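Local coordinates for calcium homeostasis modulator protein 5 (Homo sapiens, PDB 7D60) that assembles as a cone-shaped undecamer that may form a large-pore cation channel, its gating and conductance likely regulated by membrane lipids, at residues Gly131-Ser135 with Gly136-Leu140. Residues are numbered along the deposited sequence; the frame is centred on the assembly and turned at random.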
ATOM      1  N   GLY A 131      38.253  41.991 -14.468  1.00 54.68           N
ATOM      2  CA  GLY A 131      38.356  43.426 -14.608  1.00 54.68           C
ATOM      3  C   GLY A 131      39.350  44.067 -13.668  1.00 54.68           C
ATOM      4  O   GLY A 131      39.008  45.026 -12.974  1.00 54.68           O
ATOM      5  N   THR A 132      40.589  43.576 -13.646  1.00 64.78           N
ATOM      6  CA  THR A 132      41.528  44.036 -12.627  1.00 64.78           C
ATOM      7  C   THR A 132      42.188  45.369 -12.985  1.00 64.78           C
ATOM      8  O   THR A 132      42.295  46.241 -12.115  1.00 64.78           O
ATOM      9  CB  THR A 132      42.564  42.943 -12.326  1.00 64.78           C
ATOM     10  OG1 THR A 132      43.553  43.448 -11.421  1.00 64.78           O
ATOM     11  CG2 THR A 132      43.217  42.376 -13.577  1.00 64.78           C
ATOM     12  N   ARG A 133      42.621  45.544 -14.244  1.00 73.44           N
ATOM     13  CA  ARG A 133      43.205  46.790 -14.772  1.00 73.44           C
ATOM     14  C   ARG A 133      44.416  47.273 -13.973  1.00 73.44           C
ATOM     15  O   ARG A 133      44.588  48.467 -13.729  1.00 73.44           O
ATOM     16  CB  ARG A 133      42.154  47.903 -14.870  1.00 73.44           C
ATOM     17  CG  ARG A 133      41.121  47.714 -15.959  1.00 73.44           C
ATOM     18  CD  ARG A 133      41.753  47.772 -17.333  1.00 73.44           C
ATOM     19  NE  ARG A 133      41.890  46.442 -17.914  1.00 73.44           N
ATOM     20  CZ  ARG A 133      42.705  46.141 -18.917  1.00 73.44           C
ATOM     21  NH1 ARG A 133      43.471  47.078 -19.458  1.00 73.44           N
ATOM     22  NH2 ARG A 133      42.755  44.901 -19.375  1.00 73.44           N
ATOM     23  N   SER A 134      45.264  46.338 -13.566  1.00 77.15           N
ATOM     24  CA  SER A 134      46.441  46.662 -12.775  1.00 77.15           C
ATOM     25  C   SER A 134      47.705  46.342 -13.563  1.00 77.15           C
ATOM     26  O   SER A 134      47.702  45.496 -14.459  1.00 77.15           O
ATOM     27  CB  SER A 134      46.437  45.902 -11.445  1.00 77.15           C
ATOM     28  OG  SER A 134      47.700  45.978 -10.812  1.00 77.15           O
ATOM     29  N   SER A 135      48.790  47.045 -13.224  1.00 81.65           N
ATOM     30  CA  SER A 135      50.068  46.827 -13.900  1.00 81.65           C
ATOM     31  C   SER A 135      50.643  45.464 -13.541  1.00 81.65           C
ATOM     32  O   SER A 135      50.896  44.629 -14.418  1.00 81.65           O
ATOM     33  CB  SER A 135      51.049  47.942 -13.540  1.00 81.65           C
ATOM     34  OG  SER A 135      52.254  47.815 -14.273  1.00 81.65           O
ATOM     35  N   GLY A 136      50.841  45.214 -12.253  1.00 81.49           N
ATOM     36  CA  GLY A 136      51.042  43.860 -11.789  1.00 81.49           C
ATOM     37  C   GLY A 136      49.754  43.067 -11.873  1.00 81.49           C
ATOM     38  O   GLY A 136      48.678  43.609 -12.139  1.00 81.49           O
ATOM     39  N   LEU A 137      49.900  41.739 -11.755  1.00 79.84           N
ATOM     40  CA  LEU A 137      48.835  40.730 -11.683  1.00 79.84           C
ATOM     41  C   LEU A 137      48.129  40.530 -13.030  1.00 79.84           C
ATOM     42  O   LEU A 137      47.383  39.565 -13.210  1.00 79.84           O
ATOM     43  CB  LEU A 137      47.839  41.074 -10.554  1.00 79.84           C
ATOM     44  CG  LEU A 137      46.542  40.339 -10.212  1.00 79.84           C
ATOM     45  CD1 LEU A 137      46.826  38.912  -9.775  1.00 79.84           C
ATOM     46  CD2 LEU A 137      45.774  41.100  -9.143  1.00 79.84           C
ATOM     47  N   LEU A 138      48.423  41.373 -14.013  1.00 82.58           N
ATOM     48  CA  LEU A 138      47.901  41.213 -15.360  1.00 82.58           C
ATOM     49  C   LEU A 138      48.888  40.524 -16.282  1.00 82.58           C
ATOM     50  O   LEU A 138      48.472  39.857 -17.234  1.00 82.58           O
ATOM     51  CB  LEU A 138      47.522  42.579 -15.937  1.00 82.58           C
ATOM     52  CG  LEU A 138      46.480  42.636 -17.048  1.00 82.58           C
ATOM     53  CD1 LEU A 138      45.287  41.806 -16.677  1.00 82.58           C
ATOM     54  CD2 LEU A 138      46.060  44.071 -17.271  1.00 82.58           C
ATOM     55  N   GLU A 139      50.186  40.662 -16.010  1.00 85.25           N
ATOM     56  CA  GLU A 139      51.192  39.886 -16.715  1.00 85.25           C
ATOM     57  C   GLU A 139      51.238  38.441 -16.247  1.00 85.25           C
ATOM     58  O   GLU A 139      51.691  37.576 -17.001  1.00 85.25           O
ATOM     59  CB  GLU A 139      52.571  40.519 -16.534  1.00 85.25           C
ATOM     60  CG  GLU A 139      52.606  42.006 -16.815  1.00 85.25           C
ATOM     61  CD  GLU A 139      54.000  42.579 -16.705  1.00 85.25           C
ATOM     62  OE1 GLU A 139      54.966  41.788 -16.676  1.00 85.25           O
ATOM     63  OE2 GLU A 139      54.132  43.819 -16.648  1.00 85.25           O
ATOM     64  N   LEU A 140      50.784  38.160 -15.026  1.00 83.62           N
ATOM     65  CA  LEU A 140      50.791  36.789 -14.536  1.00 83.62           C
ATOM     66  C   LEU A 140      49.666  35.969 -15.153  1.00 83.62           C
ATOM     67  O   LEU A 140      49.830  34.767 -15.383  1.00 83.62           O
ATOM     68  CB  LEU A 140      50.683  36.770 -13.013  1.00 83.62           C
ATOM     69  CG  LEU A 140      51.580  37.727 -12.234  1.00 83.62           C
ATOM     70  CD1 LEU A 140      51.160  37.749 -10.779  1.00 83.62           C
ATOM     71  CD2 LEU A 140      53.035  37.325 -12.365  1.00 83.62           C
TER
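S134 turns its hydroxyl forward along the chain (chi1 167°), opposite its own backbone N and beside its carbonyl carbon, and L138 swings CG clear of its backbone N (chi1 -156°), with CD2 directed back at the residues before the turn. The first torsion lets S134 OG donate a hydrogen bond of 2.9 Å to G136 O, two residues on. The donor stands 39° out of the carbonyl plane, so this bond links side chain and backbone without following a lone-pair direction. With an alanine at S134, G136 O would probably be left without this hydroxyl donor and the bend at S135 without the side-chain link across it.

L138 supplies most of the apolar contact. Its CD1 meets T132 CG2 at 3.8 Å, the two side chains running antiparallel as they pass, while CB and CD2 lie against the carbonyl oxygen of S134. CD2 also sits 4.0 Å from R133 NH2, over one face of the guanidinium but off-centre, nearer its outer atoms; bends at chi2 and chi3 curl the arginine chain back to this position. R133 NH2 is hydrogen-bonded to W150 O, and L138 itself packs on W150 and L153, consistent with its burial in a contact that is otherwise largely at the surface. Beside it, L137 CD2 approaches T132 OG1 at 4.0 Å.

The arrangement is a short connecting turn, in what is probably the extracellular region, joining the end of helix 123-130 to the short, weakly bonded helix 138-141 and braced by a serine-to-carbonyl bond and by L138, whose side chain packs back against T132 and R133.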